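Local coordinates for protein tyrosyl-tRNA synthetase (Pyrococcus horikoshii, PDB 2CYC) that probably attaches tyrosine to its cognate tRNA in two steps, first activating the amino acid with ATP and then transferring it to the acceptor end, at residues V10-T15 with F298-T303; L72-S77 with L120-L125. All coordinates share one frame; numbering follows the deposited sequence.

Contact 1 (10-15 with 298-303) and contact 2 (72-77 with 120-125) sit on opposite sides of the centre of the chain, their own centres about 31 Å apart and their nearest atoms about 19 Å apart, and they do not touch. Both segments of contact 2 fall in the 282 residues that separate the two segments of contact 1. Contact 1 is a charged, partly hydrated surface contact away from the tyrosine pocket and the KMSKS region, tying the chain's N-terminal region to the loop after helix 288-297. Contact 2 is buried and lies in the catalytic fold beside bound tyrosine: Ala73 and His76 line the pocket, and the side chain of His76 is about 3 Å from that of Asp175.

Contact 1. Residues V10-T15 with F298-T303; sequences VLKKPT and FREEPT
Arg299 and Lys12, the two residues with the most surface buried here, bring their positive ends to the same carboxylate, that of Glu300. The ammonium of Lys12 forms a salt bridge with it, NZ of Lys12 donating to OE1 of Glu300 at 2.7 Å. It arrives from above the carboxylate plane, 60° out of it, as the two side chains cross obliquely. The Lys12 chain starts with CG between the backbone N and the carbonyl carbon (chi1 57°) and bends at chi3 before reaching the acid.

Arg299 folds beneath Glu300, whose CG lies 4.0 Å above the centre of the guanidinium plane. Although NH1 of Arg299 is 3.3 Å from OE1 of Glu300, the oxygen is well out of that plane, and this pairing rests on charge alone. The three residues thus form a salt-bridge network joining the segment that follows helix 3-11 to the loop between helix 288-297 and strand 305-307. The like charges of Lys12 NZ and Arg299 NH1 come within 4.1 Å, a proximity that Glu300 and Asp60, a further salt-bridge partner of Lys12, would help to offset. An alanine in place of Lys12 would probably cost OE1 of Glu300 its ammonium partner and leave Asp60 without this salt bridge.

Lys13 contributes mainly through its backbone. Its carbonyl O touches the Arg299 chain at CG, 3.8 Å away. A water in the guanidinium plane, at its edge, links the same two residues: it accepts from NH1 of Arg299 at 2.7 Å and donates to O of Lys13 at 2.6 Å. Beside this bridge, the cis-proline Pro14 brings its ring CD to 4.3 Å from CD of Arg299.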
ATOM      1  N   VAL A  10     -23.692  22.336 -11.366  1.00 17.22           N
ATOM      2  CA  VAL A  10     -22.473  21.806 -10.754  1.00 20.26           C
ATOM      3  C   VAL A  10     -21.746  22.921 -10.001  1.00 21.55           C
ATOM      4  O   VAL A  10     -21.229  22.718  -8.901  1.00 16.38           O
ATOM      5  CB  VAL A  10     -21.524  21.213 -11.828  1.00 18.39           C
ATOM      6  CG1 VAL A  10     -20.173  20.828 -11.201  1.00 18.59           C
ATOM      7  CG2 VAL A  10     -22.168  20.002 -12.466  1.00 15.17           C
ATOM      8  N   LEU A  11     -21.744  24.107 -10.602  1.00 22.81           N
ATOM      9  CA  LEU A  11     -21.074  25.277 -10.050  1.00 26.14           C
ATOM     10  C   LEU A  11     -21.751  25.991  -8.879  1.00 23.91           C
ATOM     11  O   LEU A  11     -21.073  26.620  -8.074  1.00 24.07           O
ATOM     12  CB  LEU A  11     -20.828  26.287 -11.176  1.00 30.37           C
ATOM     13  CG  LEU A  11     -19.598  26.084 -12.067  1.00 36.52           C
ATOM     14  CD1 LEU A  11     -18.364  26.504 -11.305  1.00 38.67           C
ATOM     15  CD2 LEU A  11     -19.480  24.627 -12.509  1.00 36.76           C
ATOM     16  N   LYS A  12     -23.068  25.889  -8.756  1.00 24.06           N
ATOM     17  CA  LYS A  12     -23.756  26.598  -7.682  1.00 24.08           C
ATOM     18  C   LYS A  12     -23.318  26.222  -6.268  1.00 28.03           C
ATOM     19  O   LYS A  12     -22.950  25.069  -5.995  1.00 18.18           O
ATOM     20  CB  LYS A  12     -25.270  26.426  -7.809  1.00 27.50           C
ATOM     21  CG  LYS A  12     -25.732  24.990  -7.808  1.00 33.16           C
ATOM     22  CD  LYS A  12     -27.254  24.880  -7.950  1.00 41.44           C
ATOM     23  CE  LYS A  12     -27.985  25.393  -6.715  1.00 36.96           C
ATOM     24  NZ  LYS A  12     -29.378  24.879  -6.650  1.00 34.74           N
ATOM     25  N   LYS A  13     -23.358  27.213  -5.373  1.00 20.44           N
ATOM     26  CA  LYS A  13     -22.970  27.008  -3.980  1.00 24.32           C
ATOM     27  C   LYS A  13     -23.759  25.845  -3.430  1.00 19.16           C
ATOM     28  O   LYS A  13     -24.901  25.633  -3.817  1.00 21.54           O
ATOM     29  CB  LYS A  13     -23.246  28.265  -3.149  1.00 24.86           C
ATOM     30  CG  LYS A  13     -22.274  29.389  -3.434  1.00 32.80           C
ATOM     31  CD  LYS A  13     -22.467  30.564  -2.487  1.00 47.79           C
ATOM     32  CE  LYS A  13     -21.183  31.389  -2.392  1.00 49.90           C
ATOM     33  NZ  LYS A  13     -20.618  31.727  -3.729  1.00 50.40           N
ATOM     34  N   PRO A  14     -23.197  25.126  -2.450  1.00 19.71           N
ATOM     35  CA  PRO A  14     -21.888  25.334  -1.819  1.00 17.44           C
ATOM     36  C   PRO A  14     -20.609  24.974  -2.588  1.00 17.08           C
ATOM     37  O   PRO A  14     -19.542  24.885  -1.987  1.00 17.11           O
ATOM     38  CB  PRO A  14     -22.021  24.547  -0.518  1.00 18.29           C
ATOM     39  CG  PRO A  14     -22.807  23.343  -0.975  1.00 21.81           C
ATOM     40  CD  PRO A  14     -23.891  23.971  -1.851  1.00 19.33           C
ATOM     41  N   THR A  15     -20.693  24.752  -3.893  1.00 16.22           N
ATOM     42  CA  THR A  15     -19.474  24.446  -4.636  1.00 21.51           C
ATOM     43  C   THR A  15     -18.489  25.595  -4.411  1.00 22.91           C
ATOM     44  O   THR A  15     -18.870  26.765  -4.463  1.00 25.72           O
ATOM     45  CB  THR A  15     -19.722  24.347  -6.149  1.00 17.47           C
ATOM     46  OG1 THR A  15     -20.511  23.188  -6.429  1.00 19.11           O
ATOM     47  CG2 THR A  15     -18.395  24.264  -6.901  1.00 14.36           C
ATOM     48  N   PHE A 298     -29.039  30.925   2.297  1.00 14.17           N
ATOM     49  CA  PHE A 298     -29.049  31.517   0.958  1.00 26.86           C
ATOM     50  C   PHE A 298     -28.354  30.609  -0.046  1.00 26.92           C
ATOM     51  O   PHE A 298     -27.676  31.079  -0.963  1.00 24.20           O
ATOM     52  CB  PHE A 298     -28.378  32.903   0.953  1.00 23.31           C
ATOM     53  CG  PHE A 298     -29.166  33.941   1.682  1.00 28.76           C
ATOM     54  CD1 PHE A 298     -28.961  34.164   3.039  1.00 30.64           C
ATOM     55  CD2 PHE A 298     -30.194  34.624   1.036  1.00 31.35           C
ATOM     56  CE1 PHE A 298     -29.772  35.045   3.747  1.00 28.28           C
ATOM     57  CE2 PHE A 298     -31.011  35.504   1.735  1.00 30.80           C
ATOM     58  CZ  PHE A 298     -30.800  35.713   3.095  1.00 35.80           C
ATOM     59  N   ARG A 299     -28.509  29.303   0.146  1.00 28.54           N
ATOM     60  CA  ARG A 299     -27.912  28.340  -0.761  1.00 34.30           C
ATOM     61  C   ARG A 299     -28.432  28.670  -2.150  1.00 34.31           C
ATOM     62  O   ARG A 299     -27.684  28.681  -3.116  1.00 37.93           O
ATOM     63  CB  ARG A 299     -28.322  26.919  -0.388  1.00 32.96           C
ATOM     64  CG  ARG A 299     -27.751  25.889  -1.331  1.00 30.11           C
ATOM     65  CD  ARG A 299     -28.008  24.522  -0.796  1.00 32.36           C
ATOM     66  NE  ARG A 299     -29.417  24.162  -0.856  1.00 36.67           N
ATOM     67  CZ  ARG A 299     -29.978  23.534  -1.883  1.00 35.31           C
ATOM     68  NH1 ARG A 299     -29.248  23.204  -2.940  1.00 28.59           N
ATOM     69  NH2 ARG A 299     -31.262  23.209  -1.837  1.00 42.27           N
ATOM     70  N   GLU A 300     -29.727  28.937  -2.230  1.00 38.55           N
ATOM     71  CA  GLU A 300     -30.352  29.298  -3.489  1.00 47.25           C
ATOM     72  C   GLU A 300     -31.024  30.651  -3.324  1.00 51.45           C
ATOM     73  O   GLU A 300     -31.954  30.802  -2.536  1.00 53.35           O
ATOM     74  CB  GLU A 300     -31.388  28.252  -3.896  1.00 48.31           C
ATOM     75  CG  GLU A 300     -30.815  26.846  -4.041  1.00 59.45           C
ATOM     76  CD  GLU A 300     -31.791  25.884  -4.686  1.00 61.17           C
ATOM     77  OE1 GLU A 300     -31.429  24.705  -4.892  1.00 67.54           O
ATOM     78  OE2 GLU A 300     -32.923  26.308  -4.991  1.00 70.65           O
ATOM     79  N   GLU A 301     -30.530  31.645  -4.049  1.00 55.88           N
ATOM     80  CA  GLU A 301     -31.112  32.974  -3.980  1.00 57.26           C
ATOM     81  C   GLU A 301     -31.437  33.484  -5.382  1.00 57.69           C
ATOM     82  O   GLU A 301     -30.852  33.036  -6.371  1.00 58.54           O
ATOM     83  CB  GLU A 301     -30.177  33.940  -3.223  1.00 57.24           C
ATOM     84  CG  GLU A 301     -28.714  33.904  -3.630  1.00 60.70           C
ATOM     85  CD  GLU A 301     -27.812  34.649  -2.651  1.00 59.35           C
ATOM     86  OE1 GLU A 301     -28.064  35.842  -2.390  1.00 53.82           O
ATOM     87  OE2 GLU A 301     -26.844  34.041  -2.144  1.00 64.20           O
ATOM     88  N   PRO A 302     -32.383  34.431  -5.485  1.00 58.41           N
ATOM     89  CA  PRO A 302     -33.110  34.999  -4.345  1.00 52.45           C
ATOM     90  C   PRO A 302     -34.036  34.038  -3.608  1.00 48.98           C
ATOM     91  O   PRO A 302     -34.549  33.062  -4.166  1.00 45.89           O
ATOM     92  CB  PRO A 302     -33.862  36.169  -4.968  1.00 53.89           C
ATOM     93  CG  PRO A 302     -34.175  35.648  -6.343  1.00 59.72           C
ATOM     94  CD  PRO A 302     -32.860  35.015  -6.753  1.00 60.90           C
ATOM     95  N   THR A 303     -34.224  34.335  -2.332  1.00 40.99           N
ATOM     96  CA  THR A 303     -35.083  33.567  -1.458  1.00 40.66           C
ATOM     97  C   THR A 303     -35.597  34.591  -0.458  1.00 40.13           C
ATOM     98  O   THR A 303     -35.344  35.786  -0.609  1.00 44.14           O
ATOM     99  CB  THR A 303     -34.293  32.454  -0.721  1.00 42.87           C
ATOM    100  OG1 THR A 303     -35.160  31.773   0.198  1.00 40.92           O
ATOM    101  CG2 THR A 303     -33.112  33.048   0.037  1.00 43.16           C
TER
HETATM  102  O   HOH W   1     -26.755  23.842  -3.886  1.00 18.55           O

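Contact 2. Residues L72-S77 with L120-L125; sequences LADWHS and LASEIL. With TYR (tyrosine), chain C.
The Trp75 indole takes Leu125 over one face, in a CH-pi contact that sets CB of Leu125 3.8 Å from the centroid of the six-membered ring, 13° off its normal. CA of Ser122 lies over the indole towards the rim, while CD1 of Leu125, pressing on CB of Trp75 at 3.4 Å, lies between this ring and that of His76. The His76 imidazole has the bound tyrosine over one face, CD2 of His76 lying 3.4 Å from CE2 of the ligand; CB of Ala121 sits at the imidazole edge. Tyr168 meets this ring edge-to-face.

With CG of Asp74 between the backbone N and the carbonyl carbon (chi1 55°), 3.7 Å from OG of Ser122, both carboxylate oxygens bind this serine. OG donates to the syn lone pair of OD2 of Asp74 at 2.7 Å, and N adds a weak bond to OD1.

Strands 69-72 and 117-120 run parallel in the Rossmann-like sheet of this class I synthetase, and both lead into helices here. At their ends N of Ala121 donates to O of Leu72 at 2.8 Å. The same oxygen accepts from N of Asp74, from the opposite face of its carbonyl plane, closing an inverse gamma turn centred on Ala73. The buried Asp74 carboxylate, which accepts a hydrogen bond from OG of Ser122 and weak ones from N of Ser122 and Trp75, is likely to be stabilised as the anion.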
ATOM      1  N   LEU A  72     -19.339   4.699   1.501  1.00 16.13           N
ATOM      2  CA  LEU A  72     -19.095   4.528   2.935  1.00 20.41           C
ATOM      3  C   LEU A  72     -17.714   3.875   3.069  1.00 20.71           C
ATOM      4  O   LEU A  72     -17.552   2.666   2.856  1.00 21.78           O
ATOM      5  CB  LEU A  72     -20.194   3.640   3.533  1.00 16.76           C
ATOM      6  CG  LEU A  72     -21.622   4.057   3.142  1.00 24.48           C
ATOM      7  CD1 LEU A  72     -22.617   2.918   3.385  1.00 20.85           C
ATOM      8  CD2 LEU A  72     -22.024   5.295   3.921  1.00 17.15           C
ATOM      9  N   ALA A  73     -16.723   4.692   3.417  1.00 18.73           N
ATOM     10  CA  ALA A  73     -15.329   4.241   3.506  1.00 21.44           C
ATOM     11  C   ALA A  73     -14.977   3.461   4.767  1.00 21.32           C
ATOM     12  O   ALA A  73     -14.263   3.981   5.635  1.00 18.68           O
ATOM     13  CB  ALA A  73     -14.404   5.457   3.360  1.00 17.55           C
ATOM     14  N   ASP A  74     -15.435   2.204   4.851  1.00 17.86           N
ATOM     15  CA  ASP A  74     -15.188   1.399   6.044  1.00 18.92           C
ATOM     16  C   ASP A  74     -13.732   1.029   6.338  1.00 19.10           C
ATOM     17  O   ASP A  74     -13.238   1.360   7.420  1.00 19.32           O
ATOM     18  CB  ASP A  74     -16.108   0.146   6.081  1.00 16.76           C
ATOM     19  CG  ASP A  74     -16.024  -0.729   4.825  1.00 22.69           C
ATOM     20  OD1 ASP A  74     -15.369  -0.352   3.825  1.00 23.42           O
ATOM     21  OD2 ASP A  74     -16.647  -1.815   4.849  1.00 21.35           O
ATOM     22  N   TRP A  75     -13.038   0.368   5.409  1.00 16.17           N
ATOM     23  CA  TRP A  75     -11.636   0.011   5.658  1.00 18.09           C
ATOM     24  C   TRP A  75     -10.818   1.273   5.892  1.00 20.37           C
ATOM     25  O   TRP A  75      -9.892   1.279   6.710  1.00 22.28           O
ATOM     26  CB  TRP A  75     -11.023  -0.766   4.482  1.00 13.15           C
ATOM     27  CG  TRP A  75     -11.479  -2.184   4.370  1.00 14.48           C
ATOM     28  CD1 TRP A  75     -12.637  -2.722   4.874  1.00 20.67           C
ATOM     29  CD2 TRP A  75     -10.844  -3.231   3.622  1.00 15.12           C
ATOM     30  NE1 TRP A  75     -12.760  -4.034   4.478  1.00 25.31           N
ATOM     31  CE2 TRP A  75     -11.677  -4.374   3.710  1.00 19.85           C
ATOM     32  CE3 TRP A  75      -9.655  -3.314   2.880  1.00 17.34           C
ATOM     33  CZ2 TRP A  75     -11.360  -5.589   3.081  1.00 19.98           C
ATOM     34  CZ3 TRP A  75      -9.336  -4.524   2.250  1.00 17.86           C
ATOM     35  CH2 TRP A  75     -10.190  -5.645   2.358  1.00 24.37           C
ATOM     36  N   HIS A  76     -11.158   2.341   5.173  1.00 17.96           N
ATOM     37  CA  HIS A  76     -10.443   3.608   5.318  1.00 20.42           C
ATOM     38  C   HIS A  76     -10.565   4.098   6.760  1.00 19.38           C
ATOM     39  O   HIS A  76      -9.586   4.540   7.352  1.00 20.39           O
ATOM     40  CB  HIS A  76     -11.015   4.687   4.381  1.00 20.00           C
ATOM     41  CG  HIS A  76     -11.078   4.280   2.941  1.00 22.35           C
ATOM     42  ND1 HIS A  76     -11.960   3.328   2.474  1.00 17.33           N
ATOM     43  CD2 HIS A  76     -10.406   4.737   1.856  1.00 15.95           C
ATOM     44  CE1 HIS A  76     -11.831   3.220   1.162  1.00 19.40           C
ATOM     45  NE2 HIS A  76     -10.894   4.065   0.762  1.00 15.84           N
ATOM     46  N   SER A  77     -11.773   4.028   7.311  1.00 17.85           N
ATOM     47  CA  SER A  77     -12.026   4.464   8.683  1.00 20.53           C
ATOM     48  C   SER A  77     -11.300   3.561   9.673  1.00 21.35           C
ATOM     49  O   SER A  77     -10.836   4.015  10.717  1.00 18.59           O
ATOM     50  CB  SER A  77     -13.531   4.450   8.977  1.00 16.61           C
ATOM     51  OG  SER A  77     -14.228   5.300   8.086  1.00 20.79           O
ATOM     52  N   LEU A 120     -20.788   0.304   0.158  1.00 23.17           N
ATOM     53  CA  LEU A 120     -19.905   0.090   1.300  1.00 20.48           C
ATOM     54  C   LEU A 120     -18.542  -0.167   0.644  1.00 18.62           C
ATOM     55  O   LEU A 120     -18.430  -1.062  -0.192  1.00 19.61           O
ATOM     56  CB  LEU A 120     -20.359  -1.142   2.092  1.00 21.22           C
ATOM     57  CG  LEU A 120     -19.645  -1.409   3.424  1.00 29.04           C
ATOM     58  CD1 LEU A 120     -19.780  -0.188   4.330  1.00 21.13           C
ATOM     59  CD2 LEU A 120     -20.239  -2.647   4.097  1.00 23.05           C
ATOM     60  N   ALA A 121     -17.514   0.602   1.005  1.00 16.31           N
ATOM     61  CA  ALA A 121     -16.191   0.441   0.374  1.00 19.30           C
ATOM     62  C   ALA A 121     -15.720  -1.001   0.240  1.00 17.60           C
ATOM     63  O   ALA A 121     -15.213  -1.395  -0.812  1.00 18.15           O
ATOM     64  CB  ALA A 121     -15.122   1.260   1.128  1.00 14.09           C
ATOM     65  N   SER A 122     -15.881  -1.789   1.295  1.00 17.18           N
ATOM     66  CA  SER A 122     -15.432  -3.176   1.246  1.00 16.02           C
ATOM     67  C   SER A 122     -16.007  -3.965   0.062  1.00 19.92           C
ATOM     68  O   SER A 122     -15.440  -4.985  -0.333  1.00 21.63           O
ATOM     69  CB  SER A 122     -15.740  -3.881   2.579  1.00 17.16           C
ATOM     70  OG  SER A 122     -17.086  -3.693   2.965  1.00 21.35           O
ATOM     71  N   GLU A 123     -17.113  -3.488  -0.512  1.00 19.49           N
ATOM     72  CA  GLU A 123     -17.708  -4.153  -1.666  1.00 20.74           C
ATOM     73  C   GLU A 123     -16.674  -4.178  -2.793  1.00 25.09           C
ATOM     74  O   GLU A 123     -16.599  -5.149  -3.551  1.00 21.52           O
ATOM     75  CB  GLU A 123     -18.966  -3.411  -2.153  1.00 22.87           C
ATOM     76  CG  GLU A 123     -20.114  -3.305  -1.137  1.00 34.82           C
ATOM     77  CD  GLU A 123     -21.311  -2.500  -1.668  1.00 36.76           C
ATOM     78  OE1 GLU A 123     -22.135  -2.019  -0.850  1.00 26.94           O
ATOM     79  OE2 GLU A 123     -21.430  -2.357  -2.907  1.00 41.39           O
ATOM     80  N   ILE A 124     -15.880  -3.113  -2.924  1.00 18.24           N
ATOM     81  CA  ILE A 124     -14.862  -3.115  -3.970  1.00 18.97           C
ATOM     82  C   ILE A 124     -13.488  -3.484  -3.417  1.00 16.05           C
ATOM     83  O   ILE A 124     -12.685  -4.082  -4.126  1.00 22.71           O
ATOM     84  CB  ILE A 124     -14.756  -1.744  -4.721  1.00 18.16           C
ATOM     85  CG1 ILE A 124     -14.227  -0.650  -3.791  1.00 21.95           C
ATOM     86  CG2 ILE A 124     -16.123  -1.349  -5.285  1.00 19.83           C
ATOM     87  CD1 ILE A 124     -13.983   0.698  -4.503  1.00 18.01           C
ATOM     88  N   LEU A 125     -13.209  -3.152  -2.159  1.00 17.96           N
ATOM     89  CA  LEU A 125     -11.891  -3.465  -1.583  1.00 19.63           C
ATOM     90  C   LEU A 125     -11.642  -4.973  -1.445  1.00 21.77           C
ATOM     91  O   LEU A 125     -10.496  -5.423  -1.381  1.00 20.80           O
ATOM     92  CB  LEU A 125     -11.716  -2.774  -0.222  1.00 16.13           C
ATOM     93  CG  LEU A 125     -12.070  -1.282  -0.185  1.00 26.01           C
ATOM     94  CD1 LEU A 125     -11.897  -0.733   1.241  1.00 21.66           C
ATOM     95  CD2 LEU A 125     -11.188  -0.522  -1.164  1.00 23.16           C
TER
HETATM   96  N   TYR C 701     -10.918  10.979   3.095  1.00 14.73           N
HETATM   97  CA  TYR C 701     -12.384  11.243   3.213  1.00 22.87           C
HETATM   98  C   TYR C 701     -12.692  11.971   4.519  1.00 25.66           C
HETATM   99  O   TYR C 701     -11.775  12.090   5.361  1.00 26.49           O
HETATM  100  CB  TYR C 701     -13.165   9.920   3.154  1.00 14.73           C
HETATM  101  CG  TYR C 701     -13.038   9.200   1.826  1.00 17.44           C
HETATM  102  CD1 TYR C 701     -13.477   9.793   0.642  1.00 14.90           C
HETATM  103  CD2 TYR C 701     -12.480   7.921   1.752  1.00 17.69           C
HETATM  104  CE1 TYR C 701     -13.356   9.129  -0.591  1.00 16.73           C
HETATM  105  CE2 TYR C 701     -12.364   7.249   0.536  1.00 16.39           C
HETATM  106  CZ  TYR C 701     -12.798   7.856  -0.631  1.00 16.40           C
HETATM  107  OH  TYR C 701     -12.666   7.186  -1.836  1.00 16.00           O
HETATM  108  OXT TYR C 701     -13.846  12.409   4.689  1.00 26.11           O